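Local coordinates for malate dehydrogenase (PDB 6UM4) that catalyses the reversible, NAD(P)-dependent oxidation of malate to oxaloacetate, as a member of the lactate/malate dehydrogenase family, at the interface of chains A and B. Coordinates in Å, arbitrary orientation; residue numbers count along the deposited sequence, not the author numbering. Chains: chain A/B, Malate dehydrogenase.

Contact 1: the interface of chains A and B. Residues chain A 116, 254, 257, 268, 337, 341; chain B 153-156.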
ATOM      1  N   ARG A 116       0.300   2.353   4.520  1.00 20.82           N
ATOM      2  CA  ARG A 116       1.060   3.531   4.121  1.00 21.75           C
ATOM      3  C   ARG A 116       0.914   4.660   5.132  1.00 31.25           C
ATOM      4  O   ARG A 116       1.507   5.732   4.959  1.00 32.60           O
ATOM      5  CB  ARG A 116       0.630   3.991   2.711  1.00 19.44           C
ATOM      6  CG  ARG A 116       0.948   2.914   1.659  1.00 21.51           C
ATOM      7  CD  ARG A 116       0.495   3.300   0.264  1.00 24.16           C
ATOM      8  NE  ARG A 116       1.322   4.383  -0.250  1.00 22.78           N
ATOM      9  CZ  ARG A 116       1.094   5.023  -1.393  1.00 24.66           C
ATOM     10  NH1 ARG A 116       0.051   4.700  -2.142  1.00 18.43           N
ATOM     11  NH2 ARG A 116       1.907   5.992  -1.774  1.00 18.79           N
ATOM     12  N   ASP A 254      -4.634  14.102  -9.267  1.00 18.87           N
ATOM     13  CA  ASP A 254      -3.605  13.201  -9.755  1.00 17.85           C
ATOM     14  C   ASP A 254      -4.011  12.539 -11.066  1.00 22.10           C
ATOM     15  O   ASP A 254      -3.143  12.179 -11.871  1.00 19.95           O
ATOM     16  CB  ASP A 254      -3.275  12.133  -8.688  1.00 19.03           C
ATOM     17  CG  ASP A 254      -2.547  12.719  -7.478  1.00 25.39           C
ATOM     18  OD1 ASP A 254      -1.995  13.848  -7.582  1.00 22.55           O
ATOM     19  OD2 ASP A 254      -2.547  12.058  -6.408  1.00 29.26           O
ATOM     20  N   LEU A 257      -3.089  14.980 -13.734  1.00 19.20           N
ATOM     21  CA  LEU A 257      -1.650  14.928 -13.953  1.00 19.47           C
ATOM     22  C   LEU A 257      -1.277  13.729 -14.805  1.00 21.25           C
ATOM     23  O   LEU A 257      -0.381  13.818 -15.650  1.00 23.30           O
ATOM     24  CB  LEU A 257      -0.895  14.885 -12.624  1.00 20.90           C
ATOM     25  CG  LEU A 257      -1.018  16.055 -11.659  1.00 20.10           C
ATOM     26  CD1 LEU A 257      -0.195  15.763 -10.436  1.00 18.97           C
ATOM     27  CD2 LEU A 257      -0.526  17.330 -12.313  1.00 22.75           C
ATOM     28  N   ILE A 268       6.006  13.314 -14.582  1.00 28.12           N
ATOM     29  CA  ILE A 268       5.084  13.967 -13.660  1.00 23.47           C
ATOM     30  C   ILE A 268       5.706  15.234 -13.096  1.00 26.68           C
ATOM     31  O   ILE A 268       5.024  16.249 -12.904  1.00 27.00           O
ATOM     32  CB  ILE A 268       4.668  12.997 -12.541  1.00 26.04           C
ATOM     33  CG1 ILE A 268       3.778  11.902 -13.116  1.00 24.76           C
ATOM     34  CG2 ILE A 268       3.934  13.754 -11.425  1.00 26.93           C
ATOM     35  CD1 ILE A 268       2.420  12.404 -13.598  1.00 22.40           C
ATOM     36  N   ASP A 337      -4.006   6.078  -2.190  1.00 20.48           N
ATOM     37  CA  ASP A 337      -2.815   6.855  -2.527  1.00 17.48           C
ATOM     38  C   ASP A 337      -3.084   8.362  -2.477  1.00 19.63           C
ATOM     39  O   ASP A 337      -2.259   9.134  -1.978  1.00 23.67           O
ATOM     40  CB  ASP A 337      -2.308   6.466  -3.911  1.00 17.60           C
ATOM     41  CG  ASP A 337      -1.115   7.287  -4.329  1.00 19.47           C
ATOM     42  OD1 ASP A 337       0.015   6.953  -3.901  1.00 25.51           O
ATOM     43  OD2 ASP A 337      -1.310   8.270  -5.083  1.00 25.07           O
ATOM     44  N   LYS A 341      -1.404  11.169  -0.035  1.00 17.84           N
ATOM     45  CA  LYS A 341      -0.801  12.405  -0.534  1.00 18.02           C
ATOM     46  C   LYS A 341      -1.492  13.641   0.052  1.00 19.38           C
ATOM     47  O   LYS A 341      -0.830  14.622   0.423  1.00 18.52           O
ATOM     48  CB  LYS A 341      -0.828  12.444  -2.067  1.00 18.58           C
ATOM     49  CG  LYS A 341       0.221  11.539  -2.776  1.00 17.99           C
ATOM     50  CD  LYS A 341       0.044  11.627  -4.283  1.00 20.42           C
ATOM     51  CE  LYS A 341       1.225  11.047  -5.059  1.00 23.17           C
ATOM     52  NZ  LYS A 341       1.244   9.551  -5.094  1.00 22.23           N
TER
ATOM     53  N   GLY B 153      -1.522   7.302  -9.594  1.00 23.10           N
ATOM     54  CA  GLY B 153      -0.718   7.688  -8.445  1.00 22.83           C
ATOM     55  C   GLY B 153       0.208   8.860  -8.683  1.00 23.17           C
ATOM     56  O   GLY B 153       0.773   9.394  -7.729  1.00 23.15           O
ATOM     57  N   ALA B 154       0.400   9.255  -9.939  1.00 23.60           N
ATOM     58  CA  ALA B 154       1.216  10.416 -10.290  1.00 24.11           C
ATOM     59  C   ALA B 154       2.591  10.343  -9.630  1.00 23.94           C
ATOM     60  O   ALA B 154       3.090  11.320  -9.072  1.00 24.72           O
ATOM     61  CB  ALA B 154       0.499  11.721  -9.922  1.00 24.58           C
ATOM     62  N   PHE B 155       3.213   9.171  -9.703  1.00 24.58           N
ATOM     63  CA  PHE B 155       4.461   8.950  -8.978  1.00 23.40           C
ATOM     64  C   PHE B 155       5.647   9.514  -9.748  1.00 24.68           C
ATOM     65  O   PHE B 155       5.918   9.058 -10.863  1.00 29.28           O
ATOM     66  CB  PHE B 155       4.703   7.469  -8.735  1.00 23.67           C
ATOM     67  CG  PHE B 155       3.751   6.855  -7.784  1.00 25.24           C
ATOM     68  CD1 PHE B 155       3.837   7.135  -6.428  1.00 22.20           C
ATOM     69  CD2 PHE B 155       2.778   5.981  -8.235  1.00 24.08           C
ATOM     70  CE1 PHE B 155       2.983   6.546  -5.543  1.00 21.84           C
ATOM     71  CE2 PHE B 155       1.912   5.389  -7.346  1.00 21.82           C
ATOM     72  CZ  PHE B 155       2.015   5.677  -5.999  1.00 21.65           C
ATOM     73  N   PRO B 156       6.403  10.454  -9.178  1.00 28.86           N
ATOM     74  CA  PRO B 156       7.575  10.988  -9.892  1.00 26.53           C
ATOM     75  C   PRO B 156       8.650   9.963 -10.207  1.00 25.05           C
ATOM     76  O   PRO B 156       9.366  10.134 -11.203  1.00 27.13           O
ATOM     77  CB  PRO B 156       8.096  12.077  -8.949  1.00 30.33           C
ATOM     78  CG  PRO B 156       7.435  11.840  -7.641  1.00 31.21           C
ATOM     79  CD  PRO B 156       6.150  11.145  -7.905  1.00 27.79           C
TER

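Contact 2: the interface of chains A and B. Residues chain A 251, 254-255, 258, 319, 323, 331-334, 337; chain B 115, 148-149, 151-153.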
ATOM      1  N   LEU A 251      -7.460  12.884  -5.821  1.00 17.14           N
ATOM      2  CA  LEU A 251      -7.424  11.812  -6.806  1.00 18.61           C
ATOM      3  C   LEU A 251      -7.815  12.342  -8.184  1.00 21.91           C
ATOM      4  O   LEU A 251      -7.196  11.983  -9.193  1.00 21.73           O
ATOM      5  CB  LEU A 251      -8.319  10.647  -6.382  1.00 17.20           C
ATOM      6  CG  LEU A 251      -8.250   9.498  -7.391  1.00 17.39           C
ATOM      7  CD1 LEU A 251      -6.828   8.947  -7.499  1.00 22.06           C
ATOM      8  CD2 LEU A 251      -9.277   8.388  -7.154  1.00 17.58           C
ATOM      9  N   ASP A 254      -4.634  14.102  -9.267  1.00 18.87           N
ATOM     10  CA  ASP A 254      -3.605  13.201  -9.755  1.00 17.85           C
ATOM     11  C   ASP A 254      -4.011  12.539 -11.066  1.00 22.10           C
ATOM     12  O   ASP A 254      -3.143  12.179 -11.871  1.00 19.95           O
ATOM     13  CB  ASP A 254      -3.275  12.133  -8.688  1.00 19.03           C
ATOM     14  CG  ASP A 254      -2.547  12.719  -7.478  1.00 25.39           C
ATOM     15  OD1 ASP A 254      -1.995  13.848  -7.582  1.00 22.55           O
ATOM     16  OD2 ASP A 254      -2.547  12.058  -6.408  1.00 29.26           O
ATOM     17  N   ARG A 255      -5.308  12.296 -11.268  1.00 24.44           N
ATOM     18  CA  ARG A 255      -5.738  11.717 -12.535  1.00 22.43           C
ATOM     19  C   ARG A 255      -5.503  12.687 -13.681  1.00 25.57           C
ATOM     20  O   ARG A 255      -5.103  12.273 -14.775  1.00 23.19           O
ATOM     21  CB  ARG A 255      -7.206  11.308 -12.463  1.00 23.21           C
ATOM     22  CG  ARG A 255      -7.439  10.054 -11.645  1.00 23.37           C
ATOM     23  CD  ARG A 255      -8.902   9.881 -11.342  1.00 25.41           C
ATOM     24  NE  ARG A 255      -9.210   8.524 -10.915  1.00 24.21           N
ATOM     25  CZ  ARG A 255     -10.366   8.173 -10.372  1.00 25.58           C
ATOM     26  NH1 ARG A 255     -11.314   9.090 -10.176  1.00 22.29           N
ATOM     27  NH2 ARG A 255     -10.566   6.914 -10.010  1.00 28.92           N
ATOM     28  N   ALA A 258      -1.933  12.590 -14.591  1.00 24.32           N
ATOM     29  CA  ALA A 258      -1.557  11.420 -15.383  1.00 24.46           C
ATOM     30  C   ALA A 258      -2.035  11.558 -16.816  1.00 20.34           C
ATOM     31  O   ALA A 258      -1.353  11.092 -17.734  1.00 20.88           O
ATOM     32  CB  ALA A 258      -2.080  10.124 -14.761  1.00 19.48           C
ATOM     33  N   ARG A 319     -12.850   8.915 -15.171  1.00 26.56           N
ATOM     34  CA  ARG A 319     -11.750   7.984 -14.964  1.00 27.21           C
ATOM     35  C   ARG A 319     -12.145   6.818 -14.057  1.00 27.48           C
ATOM     36  O   ARG A 319     -11.702   5.681 -14.266  1.00 30.54           O
ATOM     37  CB  ARG A 319     -10.555   8.741 -14.397  1.00 24.47           C
ATOM     38  CG  ARG A 319      -9.363   7.845 -14.164  1.00 31.32           C
ATOM     39  CD  ARG A 319      -8.816   7.257 -15.438  1.00 31.88           C
ATOM     40  NE  ARG A 319      -7.440   6.835 -15.213  1.00 25.67           N
ATOM     41  CZ  ARG A 319      -6.582   6.510 -16.173  1.00 24.59           C
ATOM     42  NH1 ARG A 319      -6.953   6.552 -17.439  1.00 23.49           N
ATOM     43  NH2 ARG A 319      -5.349   6.152 -15.854  1.00 25.28           N
ATOM     44  N   ILE A 323     -11.751   2.590 -14.860  1.00 30.06           N
ATOM     45  CA  ILE A 323     -11.065   1.576 -14.066  1.00 27.95           C
ATOM     46  C   ILE A 323     -12.008   0.434 -13.707  1.00 34.61           C
ATOM     47  O   ILE A 323     -11.616  -0.738 -13.735  1.00 39.44           O
ATOM     48  CB  ILE A 323     -10.412   2.221 -12.833  1.00 30.70           C
ATOM     49  CG1 ILE A 323      -9.270   3.128 -13.297  1.00 29.03           C
ATOM     50  CG2 ILE A 323      -9.914   1.152 -11.864  1.00 24.45           C
ATOM     51  CD1 ILE A 323      -8.651   3.905 -12.219  1.00 33.58           C
ATOM     52  N   SER A 331     -11.388   1.842  -7.934  1.00 30.65           N
ATOM     53  CA  SER A 331      -9.960   2.148  -7.826  1.00 31.50           C
ATOM     54  C   SER A 331      -9.543   2.449  -6.381  1.00 22.28           C
ATOM     55  O   SER A 331      -9.053   3.528  -6.057  1.00 23.69           O
ATOM     56  CB  SER A 331      -9.623   3.319  -8.743  1.00 38.47           C
ATOM     57  OG  SER A 331     -10.573   4.362  -8.596  1.00 39.20           O
ATOM     58  N   ALA A 332      -9.685   1.444  -5.517  1.00 23.05           N
ATOM     59  CA  ALA A 332      -9.383   1.632  -4.099  1.00 19.67           C
ATOM     60  C   ALA A 332      -7.928   2.031  -3.865  1.00 18.56           C
ATOM     61  O   ALA A 332      -7.636   2.888  -3.023  1.00 18.21           O
ATOM     62  CB  ALA A 332      -9.714   0.358  -3.339  1.00 24.79           C
ATOM     63  N   ALA A 333      -6.998   1.389  -4.562  1.00 20.51           N
ATOM     64  CA  ALA A 333      -5.587   1.630  -4.288  1.00 18.60           C
ATOM     65  C   ALA A 333      -5.201   3.072  -4.614  1.00 20.77           C
ATOM     66  O   ALA A 333      -4.448   3.703  -3.867  1.00 24.61           O
ATOM     67  CB  ALA A 333      -4.726   0.637  -5.081  1.00 19.05           C
ATOM     68  N   SER A 334      -5.664   3.607  -5.751  1.00 22.92           N
ATOM     69  CA  SER A 334      -5.306   4.996  -6.033  1.00 17.76           C
ATOM     70  C   SER A 334      -6.067   5.983  -5.142  1.00 17.47           C
ATOM     71  O   SER A 334      -5.518   7.030  -4.789  1.00 20.27           O
ATOM     72  CB  SER A 334      -5.469   5.310  -7.537  1.00 22.16           C
ATOM     73  OG  SER A 334      -6.677   4.811  -8.079  1.00 27.82           O
ATOM     74  N   ASP A 337      -4.006   6.078  -2.190  1.00 20.48           N
ATOM     75  CA  ASP A 337      -2.815   6.855  -2.527  1.00 17.48           C
ATOM     76  C   ASP A 337      -3.084   8.362  -2.477  1.00 19.63           C
ATOM     77  O   ASP A 337      -2.259   9.134  -1.978  1.00 23.67           O
ATOM     78  CB  ASP A 337      -2.308   6.466  -3.911  1.00 17.60           C
ATOM     79  CG  ASP A 337      -1.115   7.287  -4.329  1.00 19.47           C
ATOM     80  OD1 ASP A 337       0.015   6.953  -3.901  1.00 25.51           O
ATOM     81  OD2 ASP A 337      -1.310   8.270  -5.083  1.00 25.07           O
TER
ATOM     82  N   PHE B 115       2.244  -0.108  -5.595  1.00 24.11           N
ATOM     83  CA  PHE B 115       2.235   1.285  -5.154  1.00 21.89           C
ATOM     84  C   PHE B 115       3.388   1.585  -4.215  1.00 23.29           C
ATOM     85  O   PHE B 115       3.884   2.714  -4.191  1.00 21.69           O
ATOM     86  CB  PHE B 115       0.900   1.595  -4.493  1.00 22.94           C
ATOM     87  CG  PHE B 115      -0.193   1.805  -5.475  1.00 26.84           C
ATOM     88  CD1 PHE B 115      -0.641   3.071  -5.762  1.00 23.88           C
ATOM     89  CD2 PHE B 115      -0.749   0.733  -6.143  1.00 32.13           C
ATOM     90  CE1 PHE B 115      -1.624   3.265  -6.706  1.00 29.43           C
ATOM     91  CE2 PHE B 115      -1.736   0.930  -7.079  1.00 31.57           C
ATOM     92  CZ  PHE B 115      -2.177   2.205  -7.357  1.00 24.89           C
ATOM     93  N   MET B 148      -3.541   1.861 -15.200  1.00 24.83           N
ATOM     94  CA  MET B 148      -4.301   3.095 -15.032  1.00 25.00           C
ATOM     95  C   MET B 148      -4.221   3.625 -13.596  1.00 26.97           C
ATOM     96  O   MET B 148      -3.963   4.819 -13.378  1.00 24.35           O
ATOM     97  CB  MET B 148      -5.745   2.842 -15.446  1.00 25.64           C
ATOM     98  CG  MET B 148      -5.962   2.824 -16.938  1.00 27.90           C
ATOM     99  SD  MET B 148      -7.700   2.520 -17.294  1.00 37.93           S
ATOM    100  CE  MET B 148      -7.656   0.826 -17.823  1.00 42.45           C
ATOM    101  N   GLU B 149      -4.415   2.742 -12.606  1.00 23.97           N
ATOM    102  CA  GLU B 149      -4.344   3.143 -11.200  1.00 23.47           C
ATOM    103  C   GLU B 149      -2.942   3.585 -10.820  1.00 23.02           C
ATOM    104  O   GLU B 149      -2.772   4.508 -10.020  1.00 22.86           O
ATOM    105  CB  GLU B 149      -4.799   2.009 -10.283  1.00 24.08           C
ATOM    106  CG  GLU B 149      -6.296   1.781 -10.279  1.00 28.86           C
ATOM    107  CD  GLU B 149      -6.823   1.322  -8.921  1.00 36.81           C
ATOM    108  OE1 GLU B 149      -7.148   0.120  -8.808  1.00 29.84           O
ATOM    109  OE2 GLU B 149      -6.918   2.158  -7.978  1.00 35.82           O
ATOM    110  N   ASP B 151      -0.627   4.868 -12.924  1.00 23.54           N
ATOM    111  CA  ASP B 151      -0.488   6.194 -13.508  1.00 23.99           C
ATOM    112  C   ASP B 151      -1.208   7.218 -12.646  1.00 23.98           C
ATOM    113  O   ASP B 151      -0.703   8.321 -12.427  1.00 24.14           O
ATOM    114  CB  ASP B 151      -1.051   6.233 -14.930  1.00 24.67           C
ATOM    115  CG  ASP B 151      -0.229   5.416 -15.925  1.00 24.91           C
ATOM    116  OD1 ASP B 151       1.000   5.226 -15.734  1.00 24.70           O
ATOM    117  OD2 ASP B 151      -0.846   4.968 -16.910  1.00 26.20           O
ATOM    118  N   ASP B 152      -2.400   6.869 -12.170  1.00 23.92           N
ATOM    119  CA  ASP B 152      -3.185   7.768 -11.331  1.00 24.02           C
ATOM    120  C   ASP B 152      -2.584   8.004  -9.962  1.00 23.57           C
ATOM    121  O   ASP B 152      -3.109   8.833  -9.225  1.00 23.74           O
ATOM    122  CB  ASP B 152      -4.617   7.265 -11.202  1.00 24.21           C
ATOM    123  CG  ASP B 152      -5.372   7.359 -12.537  1.00 24.89           C
ATOM    124  OD1 ASP B 152      -4.873   8.050 -13.457  1.00 25.24           O
ATOM    125  OD2 ASP B 152      -6.472   6.781 -12.659  1.00 25.18           O
ATOM    126  N   GLY B 153      -1.522   7.302  -9.594  1.00 23.10           N
ATOM    127  CA  GLY B 153      -0.718   7.688  -8.445  1.00 22.83           C
ATOM    128  C   GLY B 153       0.208   8.860  -8.683  1.00 23.17           C
ATOM    129  O   GLY B 153       0.773   9.394  -7.729  1.00 23.15           O
TER
HETATM  130  O   HOH W   1      -3.222   5.843 -17.725  1.00 16.06           O
HETATM  131  O   HOH W   2      -3.287   9.649  -6.540  1.00 16.14           O
HETATM  132  O   HOH W   3      -5.937   9.832 -15.301  1.00 21.24           O

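Contact 1: the interface of chains A and B
In this malate dehydrogenase, of the lactate/malate dehydrogenase family, the loop B:Gly153 to B:Pro156, just past helix 140-151, lies against chain A between helices 250-264 and 332-348 and the short 3-10 turn 268-270. The deposited dimer is two-fold symmetric, so the same patch recurs with the chains exchanged.

B:Ala154 loses more surface to the partner than any other residue of this patch. Its backbone has a positive phi, turning the chain sharply so that the methyl points at helix 250-264 while the peptide faces A:Ile268. CB of B:Ala154 sits 4.0 Å from CB of A:Asp254, with CD1 of A:Leu257 at similar range. A:Ile268 lies along the peptide: its CG2 branch, anti to the backbone N, reaches the carbonyl O of B:Ala154 at 3.5 Å, and the CG1 branch, tipped by CD1, packs on the CA side.

A:Lys341 supplies the polar anchor. Its chain runs out extended and then bends at the last torsion (chi4 77°), which turns the ammonium NZ onto the carbonyl O of B:Gly153 at 2.7 Å. The approach lies in the carbonyl plane, with a C=O to nitrogen angle of 150°. The same NZ forms a salt bridge to OD2 of A:Asp337 at 2.9 Å, on the syn lone pair.

B:Phe155 brings its ring tip to tip against that carboxylate. CZ lies 3.2 Å from OD1 of A:Asp337, the two planes 64° apart, and the carbonyl O of B:Gly153 stands over the centre of one ring face. A:Arg116 holds the acid from its own chain: NH1 and NH2 both donate end-on, nearly in the guanidinium plane, to the anti side of OD1, NH1 at 2.9 Å. Flanked by two cationic groups, A:Asp337 is probably kept ionised and is fixed in rotation.

Contact 2: the interface of chains A and B
Charge pairing centres on B:Asp152, the first residue past helix 140-151 and heavily buried by chain A. A:Arg319, on helix 319-327, meets it tip to tip: CG is anti to the backbone N and the chain bends at chi2 (64°), presenting NE to the syn lone pair of OD2 at 2.7 Å. That bond is almost straight, 176° at the hydrogen, and lies in the guanidinium plane. A:Arg255 crosses the same carboxylate obliquely, CG resting 3.5 Å from CG of B:Asp152, with its NE making a longer salt bridge to OD2.

Further hydrogen bonds engage helix 140-151. NH2 of A:Arg319 donates to the carbonyl O of B:Met148 at 3.1 Å, from above the carbonyl plane. At the start of helix 332-348, OE2 of B:Glu149 takes two bonds, from the backbone N of A:Ser334 at 2.9 Å and from its hydroxyl OG at 2.7 Å, the latter on the anti lone pair. The N-terminal end of helix 332-348 may help stabilise a negative charge on this carboxylate, although its OE2 also comes close to the carbonyl O of A:Ser331.

Water fills in around these pairs. Water 1 joins NH2 of A:Arg319 to OD2 of B:Asp151, water 3 links O of A:Arg255 to OD1 of B:Asp152, and water 2 joins both A:Asp254 and A:Asp337 to O of B:Asp152.

Apolar packing flanks the polar groups. CE2 of B:Phe115 touches CB of A:Ala333 at 3.6 Å, CD1 of A:Ile323 lies on CG of B:Glu149, and the B:Met148 sulfur stands over the rim of one A:Arg319 guanidinium face. Together they dock helix 140-151 against its partner subunit, probably holding the dimer in register.

Contact 1 and contact 2 are neighbouring parts of one two-fold interface, the centres of their C-alpha atoms about 8 Å apart. They share A:Asp254, A:Asp337 and B:Gly153, and both draw on helices 250-264 and 332-348 of chain A. On chain B the sequence runs continuously from helix 140-151 in contact 2 into the loop of contact 1, so anchoring either stretch should help place the other. The symmetry repeats both contacts with the chains exchanged. Dimers of this kind are usual among malate dehydrogenases, so the pairing is probably biological, although the structure alone does not prove it.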